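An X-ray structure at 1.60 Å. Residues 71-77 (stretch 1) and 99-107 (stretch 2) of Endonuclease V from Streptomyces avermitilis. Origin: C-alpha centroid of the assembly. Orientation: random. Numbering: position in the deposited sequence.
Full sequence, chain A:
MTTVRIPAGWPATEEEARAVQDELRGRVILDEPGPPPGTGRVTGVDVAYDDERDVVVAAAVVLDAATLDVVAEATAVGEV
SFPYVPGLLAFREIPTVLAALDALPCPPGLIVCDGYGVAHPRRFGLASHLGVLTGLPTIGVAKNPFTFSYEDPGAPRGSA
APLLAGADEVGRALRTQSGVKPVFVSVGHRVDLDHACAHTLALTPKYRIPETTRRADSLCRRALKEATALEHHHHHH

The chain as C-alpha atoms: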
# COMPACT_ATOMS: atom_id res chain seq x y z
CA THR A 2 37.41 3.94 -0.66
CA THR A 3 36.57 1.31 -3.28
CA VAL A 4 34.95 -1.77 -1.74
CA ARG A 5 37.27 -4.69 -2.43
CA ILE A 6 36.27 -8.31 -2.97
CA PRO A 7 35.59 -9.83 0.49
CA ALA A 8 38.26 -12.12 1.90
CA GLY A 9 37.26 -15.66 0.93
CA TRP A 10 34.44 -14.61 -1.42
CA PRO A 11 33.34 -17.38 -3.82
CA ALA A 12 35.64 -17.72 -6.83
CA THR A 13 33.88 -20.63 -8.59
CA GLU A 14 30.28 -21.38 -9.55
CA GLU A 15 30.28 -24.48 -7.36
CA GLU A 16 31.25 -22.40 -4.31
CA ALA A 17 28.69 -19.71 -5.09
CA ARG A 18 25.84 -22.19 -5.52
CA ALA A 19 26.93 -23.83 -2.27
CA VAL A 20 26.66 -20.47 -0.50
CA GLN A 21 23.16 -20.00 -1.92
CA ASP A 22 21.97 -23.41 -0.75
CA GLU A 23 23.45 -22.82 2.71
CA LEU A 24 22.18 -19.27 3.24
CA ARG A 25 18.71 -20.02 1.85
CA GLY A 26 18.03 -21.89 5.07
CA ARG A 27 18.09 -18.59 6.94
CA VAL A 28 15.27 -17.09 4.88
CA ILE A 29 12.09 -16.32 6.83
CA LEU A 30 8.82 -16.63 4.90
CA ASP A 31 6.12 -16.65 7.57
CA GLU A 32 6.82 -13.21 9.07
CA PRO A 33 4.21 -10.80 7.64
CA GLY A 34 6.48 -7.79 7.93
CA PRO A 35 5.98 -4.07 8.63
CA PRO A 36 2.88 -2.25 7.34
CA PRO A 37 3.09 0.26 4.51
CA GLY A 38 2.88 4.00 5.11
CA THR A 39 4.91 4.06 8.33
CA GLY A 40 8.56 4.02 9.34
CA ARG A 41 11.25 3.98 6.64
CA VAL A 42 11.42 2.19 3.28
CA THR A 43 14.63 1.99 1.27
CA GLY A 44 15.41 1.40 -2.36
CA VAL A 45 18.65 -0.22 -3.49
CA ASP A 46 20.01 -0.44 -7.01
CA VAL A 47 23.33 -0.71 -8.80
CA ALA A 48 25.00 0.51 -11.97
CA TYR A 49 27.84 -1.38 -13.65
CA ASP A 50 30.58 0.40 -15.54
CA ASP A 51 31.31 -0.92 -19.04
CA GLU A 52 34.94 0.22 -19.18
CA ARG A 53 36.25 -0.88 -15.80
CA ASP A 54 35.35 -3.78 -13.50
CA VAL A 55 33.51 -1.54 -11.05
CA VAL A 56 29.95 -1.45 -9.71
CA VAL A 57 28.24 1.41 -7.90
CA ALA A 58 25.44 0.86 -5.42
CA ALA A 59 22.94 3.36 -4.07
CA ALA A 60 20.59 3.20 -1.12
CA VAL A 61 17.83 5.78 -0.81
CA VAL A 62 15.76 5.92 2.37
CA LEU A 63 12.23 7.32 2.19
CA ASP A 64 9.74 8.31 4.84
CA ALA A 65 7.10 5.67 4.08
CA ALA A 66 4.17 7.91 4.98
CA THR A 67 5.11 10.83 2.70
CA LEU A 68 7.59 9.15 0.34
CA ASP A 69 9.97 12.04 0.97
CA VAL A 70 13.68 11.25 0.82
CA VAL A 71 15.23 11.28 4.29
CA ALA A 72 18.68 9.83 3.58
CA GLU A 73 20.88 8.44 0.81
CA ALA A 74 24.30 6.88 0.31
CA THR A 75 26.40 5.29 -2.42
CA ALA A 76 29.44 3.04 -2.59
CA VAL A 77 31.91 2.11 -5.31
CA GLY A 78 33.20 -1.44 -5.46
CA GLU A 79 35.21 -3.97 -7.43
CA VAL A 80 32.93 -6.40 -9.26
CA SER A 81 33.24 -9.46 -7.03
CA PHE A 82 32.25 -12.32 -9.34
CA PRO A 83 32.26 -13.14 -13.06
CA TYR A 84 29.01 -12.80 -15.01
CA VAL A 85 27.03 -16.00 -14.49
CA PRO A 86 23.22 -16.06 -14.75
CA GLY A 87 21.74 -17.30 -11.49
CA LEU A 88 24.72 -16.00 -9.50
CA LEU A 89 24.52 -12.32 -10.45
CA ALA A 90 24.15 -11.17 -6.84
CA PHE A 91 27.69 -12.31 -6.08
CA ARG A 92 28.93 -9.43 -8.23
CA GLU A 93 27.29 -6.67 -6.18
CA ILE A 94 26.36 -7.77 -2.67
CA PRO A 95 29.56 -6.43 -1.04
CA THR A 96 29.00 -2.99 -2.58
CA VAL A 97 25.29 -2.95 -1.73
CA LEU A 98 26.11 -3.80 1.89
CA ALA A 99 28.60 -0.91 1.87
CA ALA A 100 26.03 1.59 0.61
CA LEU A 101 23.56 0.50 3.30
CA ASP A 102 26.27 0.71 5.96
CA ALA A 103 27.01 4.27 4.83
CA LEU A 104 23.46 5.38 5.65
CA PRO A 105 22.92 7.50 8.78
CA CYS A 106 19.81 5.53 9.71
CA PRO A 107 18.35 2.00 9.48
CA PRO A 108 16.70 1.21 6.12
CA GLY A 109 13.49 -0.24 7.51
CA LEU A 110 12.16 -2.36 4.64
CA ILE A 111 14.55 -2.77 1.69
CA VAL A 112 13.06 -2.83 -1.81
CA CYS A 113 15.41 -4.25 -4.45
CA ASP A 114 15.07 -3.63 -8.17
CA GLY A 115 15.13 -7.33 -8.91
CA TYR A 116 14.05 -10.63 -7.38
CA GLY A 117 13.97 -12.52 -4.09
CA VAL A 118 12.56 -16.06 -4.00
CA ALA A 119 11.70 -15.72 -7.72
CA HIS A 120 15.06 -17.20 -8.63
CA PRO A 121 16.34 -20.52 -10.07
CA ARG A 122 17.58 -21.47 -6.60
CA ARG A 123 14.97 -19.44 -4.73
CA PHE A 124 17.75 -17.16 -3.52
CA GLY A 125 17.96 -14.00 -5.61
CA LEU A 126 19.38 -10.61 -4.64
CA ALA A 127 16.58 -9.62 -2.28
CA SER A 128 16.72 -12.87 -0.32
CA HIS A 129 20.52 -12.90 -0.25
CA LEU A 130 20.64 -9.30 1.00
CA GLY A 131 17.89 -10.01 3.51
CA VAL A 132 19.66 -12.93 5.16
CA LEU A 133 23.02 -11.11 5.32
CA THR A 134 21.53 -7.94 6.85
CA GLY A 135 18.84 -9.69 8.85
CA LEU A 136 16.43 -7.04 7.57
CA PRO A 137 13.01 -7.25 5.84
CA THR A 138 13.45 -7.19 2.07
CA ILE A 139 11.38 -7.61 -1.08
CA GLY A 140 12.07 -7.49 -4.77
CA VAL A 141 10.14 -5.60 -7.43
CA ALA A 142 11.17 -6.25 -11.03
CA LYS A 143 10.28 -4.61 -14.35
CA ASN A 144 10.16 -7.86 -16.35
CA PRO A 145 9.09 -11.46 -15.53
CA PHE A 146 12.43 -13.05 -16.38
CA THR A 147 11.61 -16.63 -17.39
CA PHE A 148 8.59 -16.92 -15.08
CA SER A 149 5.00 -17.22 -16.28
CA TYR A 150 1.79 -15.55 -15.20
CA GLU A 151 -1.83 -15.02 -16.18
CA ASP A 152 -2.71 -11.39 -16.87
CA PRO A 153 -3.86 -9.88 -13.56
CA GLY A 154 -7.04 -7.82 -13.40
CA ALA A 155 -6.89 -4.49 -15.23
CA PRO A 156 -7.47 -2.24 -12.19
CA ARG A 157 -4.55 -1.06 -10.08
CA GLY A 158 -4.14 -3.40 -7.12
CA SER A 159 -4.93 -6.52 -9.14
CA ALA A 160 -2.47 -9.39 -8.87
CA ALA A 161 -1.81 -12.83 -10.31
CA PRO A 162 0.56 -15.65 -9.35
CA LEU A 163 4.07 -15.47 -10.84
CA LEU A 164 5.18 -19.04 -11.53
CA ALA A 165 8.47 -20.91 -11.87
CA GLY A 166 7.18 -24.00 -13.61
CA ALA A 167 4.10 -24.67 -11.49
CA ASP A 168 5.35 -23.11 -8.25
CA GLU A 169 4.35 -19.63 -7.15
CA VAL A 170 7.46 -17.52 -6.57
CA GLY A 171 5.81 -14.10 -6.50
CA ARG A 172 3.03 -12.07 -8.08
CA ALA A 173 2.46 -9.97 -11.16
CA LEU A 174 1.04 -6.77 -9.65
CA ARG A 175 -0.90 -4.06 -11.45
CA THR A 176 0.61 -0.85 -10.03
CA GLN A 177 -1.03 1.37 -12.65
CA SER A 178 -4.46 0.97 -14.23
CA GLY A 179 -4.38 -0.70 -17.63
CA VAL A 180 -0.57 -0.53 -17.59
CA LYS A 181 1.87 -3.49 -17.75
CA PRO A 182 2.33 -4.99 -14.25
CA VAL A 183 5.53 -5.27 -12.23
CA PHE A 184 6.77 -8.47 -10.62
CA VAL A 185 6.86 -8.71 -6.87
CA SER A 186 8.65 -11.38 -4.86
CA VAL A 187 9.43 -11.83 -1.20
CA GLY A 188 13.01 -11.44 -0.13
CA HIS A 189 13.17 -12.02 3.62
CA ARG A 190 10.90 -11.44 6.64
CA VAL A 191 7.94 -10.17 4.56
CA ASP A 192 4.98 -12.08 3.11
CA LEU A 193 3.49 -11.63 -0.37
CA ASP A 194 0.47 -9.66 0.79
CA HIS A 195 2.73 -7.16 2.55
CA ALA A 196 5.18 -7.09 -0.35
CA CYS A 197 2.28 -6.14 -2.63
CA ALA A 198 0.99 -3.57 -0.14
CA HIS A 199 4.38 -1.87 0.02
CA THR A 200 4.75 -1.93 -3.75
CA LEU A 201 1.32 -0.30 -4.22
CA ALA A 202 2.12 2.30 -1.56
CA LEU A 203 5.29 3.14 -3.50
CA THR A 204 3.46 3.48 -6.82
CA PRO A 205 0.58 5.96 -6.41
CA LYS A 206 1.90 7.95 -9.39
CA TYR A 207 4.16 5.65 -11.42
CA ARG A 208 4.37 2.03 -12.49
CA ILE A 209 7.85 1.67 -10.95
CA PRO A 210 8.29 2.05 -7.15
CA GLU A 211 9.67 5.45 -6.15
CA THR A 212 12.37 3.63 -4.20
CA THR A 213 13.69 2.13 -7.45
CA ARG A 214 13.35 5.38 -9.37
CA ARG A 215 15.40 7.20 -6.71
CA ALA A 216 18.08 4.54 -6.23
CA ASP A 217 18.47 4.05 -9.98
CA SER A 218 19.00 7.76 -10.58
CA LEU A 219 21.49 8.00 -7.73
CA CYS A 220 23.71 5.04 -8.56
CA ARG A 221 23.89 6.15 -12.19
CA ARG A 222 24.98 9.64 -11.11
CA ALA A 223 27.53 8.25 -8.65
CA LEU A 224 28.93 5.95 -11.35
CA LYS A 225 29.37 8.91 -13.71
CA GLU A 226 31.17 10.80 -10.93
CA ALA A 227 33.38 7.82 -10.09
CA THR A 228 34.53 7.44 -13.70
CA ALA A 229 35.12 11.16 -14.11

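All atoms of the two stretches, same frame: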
# COMPACT_ATOMS: atom_id res chain seq x y z
N VAL A 71 14.69 10.87 3.00
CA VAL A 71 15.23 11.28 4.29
C VAL A 71 16.72 11.00 4.42
O VAL A 71 17.38 11.56 5.29
CB VAL A 71 14.48 10.61 5.46
CG1 VAL A 71 13.02 11.05 5.46
CG2 VAL A 71 14.58 9.10 5.36
N ALA A 72 17.26 10.15 3.54
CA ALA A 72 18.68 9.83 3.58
C ALA A 72 19.09 9.07 2.33
O ALA A 72 18.27 8.42 1.69
CB ALA A 72 18.99 8.99 4.81
N GLU A 73 20.37 9.15 1.98
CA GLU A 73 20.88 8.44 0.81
C GLU A 73 22.37 8.22 0.95
O GLU A 73 23.05 8.95 1.66
CB GLU A 73 20.58 9.22 -0.47
CG GLU A 73 21.19 10.59 -0.53
CD GLU A 73 20.82 11.35 -1.79
OE1 GLU A 73 19.61 11.43 -2.10
OE2 GLU A 73 21.73 11.85 -2.48
N ALA A 74 22.88 7.19 0.26
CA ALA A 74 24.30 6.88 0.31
C ALA A 74 24.67 6.02 -0.89
O ALA A 74 23.82 5.32 -1.43
CB ALA A 74 24.63 6.14 1.60
N THR A 75 25.92 6.10 -1.31
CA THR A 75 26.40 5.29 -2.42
C THR A 75 27.74 4.69 -2.05
O THR A 75 28.39 5.12 -1.09
CB THR A 75 26.57 6.12 -3.72
OG1 THR A 75 27.51 7.18 -3.50
CG2 THR A 75 25.25 6.69 -4.18
N ALA A 76 28.16 3.69 -2.81
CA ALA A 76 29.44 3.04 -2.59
C ALA A 76 29.95 2.55 -3.93
O ALA A 76 29.17 2.20 -4.82
CB ALA A 76 29.28 1.86 -1.64
N VAL A 77 31.27 2.56 -4.09
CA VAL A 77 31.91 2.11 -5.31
C VAL A 77 32.67 0.84 -4.97
O VAL A 77 33.38 0.80 -3.97
CB VAL A 77 32.91 3.16 -5.84
CG1 VAL A 77 33.62 2.63 -7.06
CG2 VAL A 77 32.17 4.45 -6.17
N ALA A 99 27.83 -2.11 1.55
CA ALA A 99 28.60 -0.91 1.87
C ALA A 99 27.75 0.35 1.77
O ALA A 99 27.87 1.27 2.60
CB ALA A 99 29.81 -0.80 0.94
N ALA A 100 26.89 0.42 0.76
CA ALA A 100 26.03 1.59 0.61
C ALA A 100 25.06 1.66 1.78
O ALA A 100 24.81 2.73 2.33
CB ALA A 100 25.26 1.53 -0.72
N LEU A 101 24.50 0.51 2.17
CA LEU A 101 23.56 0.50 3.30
C LEU A 101 24.28 0.90 4.58
O LEU A 101 23.75 1.67 5.38
CB LEU A 101 22.95 -0.90 3.47
CG LEU A 101 21.96 -1.33 2.38
CD1 LEU A 101 21.75 -2.83 2.46
CD2 LEU A 101 20.63 -0.59 2.54
N ASP A 102 25.50 0.39 4.76
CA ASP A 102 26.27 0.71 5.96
C ASP A 102 26.62 2.19 6.04
O ASP A 102 26.83 2.73 7.13
CB ASP A 102 27.56 -0.11 6.01
CG ASP A 102 27.31 -1.57 6.34
OD1 ASP A 102 26.24 -1.88 6.91
OD2 ASP A 102 28.19 -2.41 6.04
N ALA A 103 26.67 2.85 4.88
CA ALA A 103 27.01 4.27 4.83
C ALA A 103 25.83 5.18 5.20
O ALA A 103 26.01 6.38 5.38
CB ALA A 103 27.53 4.63 3.45
N LEU A 104 24.64 4.60 5.30
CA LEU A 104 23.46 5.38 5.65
C LEU A 104 23.53 5.82 7.10
O LEU A 104 24.11 5.14 7.94
CB LEU A 104 22.19 4.56 5.45
CG LEU A 104 21.78 4.23 4.02
CD1 LEU A 104 20.65 3.21 4.05
CD2 LEU A 104 21.35 5.50 3.29
N PRO A 105 22.92 6.97 7.42
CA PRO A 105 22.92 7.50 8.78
C PRO A 105 21.77 6.94 9.62
O PRO A 105 21.64 7.27 10.80
CB PRO A 105 22.79 9.00 8.56
CG PRO A 105 21.88 9.06 7.38
CD PRO A 105 22.43 7.98 6.46
N CYS A 106 20.94 6.11 9.01
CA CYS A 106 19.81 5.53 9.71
C CYS A 106 19.51 4.13 9.18
O CYS A 106 20.00 3.73 8.12
CB CYS A 106 18.57 6.41 9.52
SG CYS A 106 18.04 6.54 7.78
N PRO A 107 18.70 3.35 9.92
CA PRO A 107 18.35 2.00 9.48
C PRO A 107 17.47 2.13 8.23
O PRO A 107 16.75 3.12 8.08
CB PRO A 107 17.59 1.44 10.67
CG PRO A 107 18.22 2.13 11.83
CD PRO A 107 18.32 3.55 11.33

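Strand 71-77 packs against the end of a helix and the loop that follows it. The contact is apolar, with no hydrogen bond between the two stretches. It is small, burying 358 Å² over both sides.

The strand alternates. Ala 72, Ala 74 and Ala 76 point their CB atoms toward the other stretch, while Glu 73, Thr 75 and Val 77 point away. The facing surface is therefore a row of three methyl groups, and the backbones come close: the CA atoms of Thr 75 and Ala 100 are 4.8 Å apart.

Ala 76 meets the helix. Ala 76 CB lies 3.7 Å from Ala 99 CB and 3.7 Å from Ala 100 N, so the methyl rests on the backbone between two small residues. Ala 100 points sideways. Ala 100 CB reaches the strand backbone, 4.2 Å from Thr 75 C, and lies 4.1 Å from Ala 76 CB.

Ala 74 is the most covered residue of the strand. Ala 74 CB sits in a hollow formed by Ala 100 O at 3.5 Å, Leu 104 CD2 at 3.7 Å and Ala 103 CB at 3.8 Å. The chain turns here: Leu 104 N donates a hydrogen bond to Leu 101 O at 3.1 Å, and Ala 103 N makes weak bonds to Ala 99 O and Ala 100 O.

Leu 104 is the bump on the opposing side. Its CA-to-CB bond runs sideways, but the end of the side chain comes nearer. CD2 fits between the methyls of Ala 72 and Ala 74, over the backbone of Glu 73. Leu 104 CD2 is 3.7 Å from Glu 73 C and 4.5 Å from Ala 72 CB.

Ala 72 is buried. Ala 72 CB contacts Pro 105 CG at 3.9 Å and Cys 106 SG at 4.0 Å, so the loop continues the apolar surface beyond the helix.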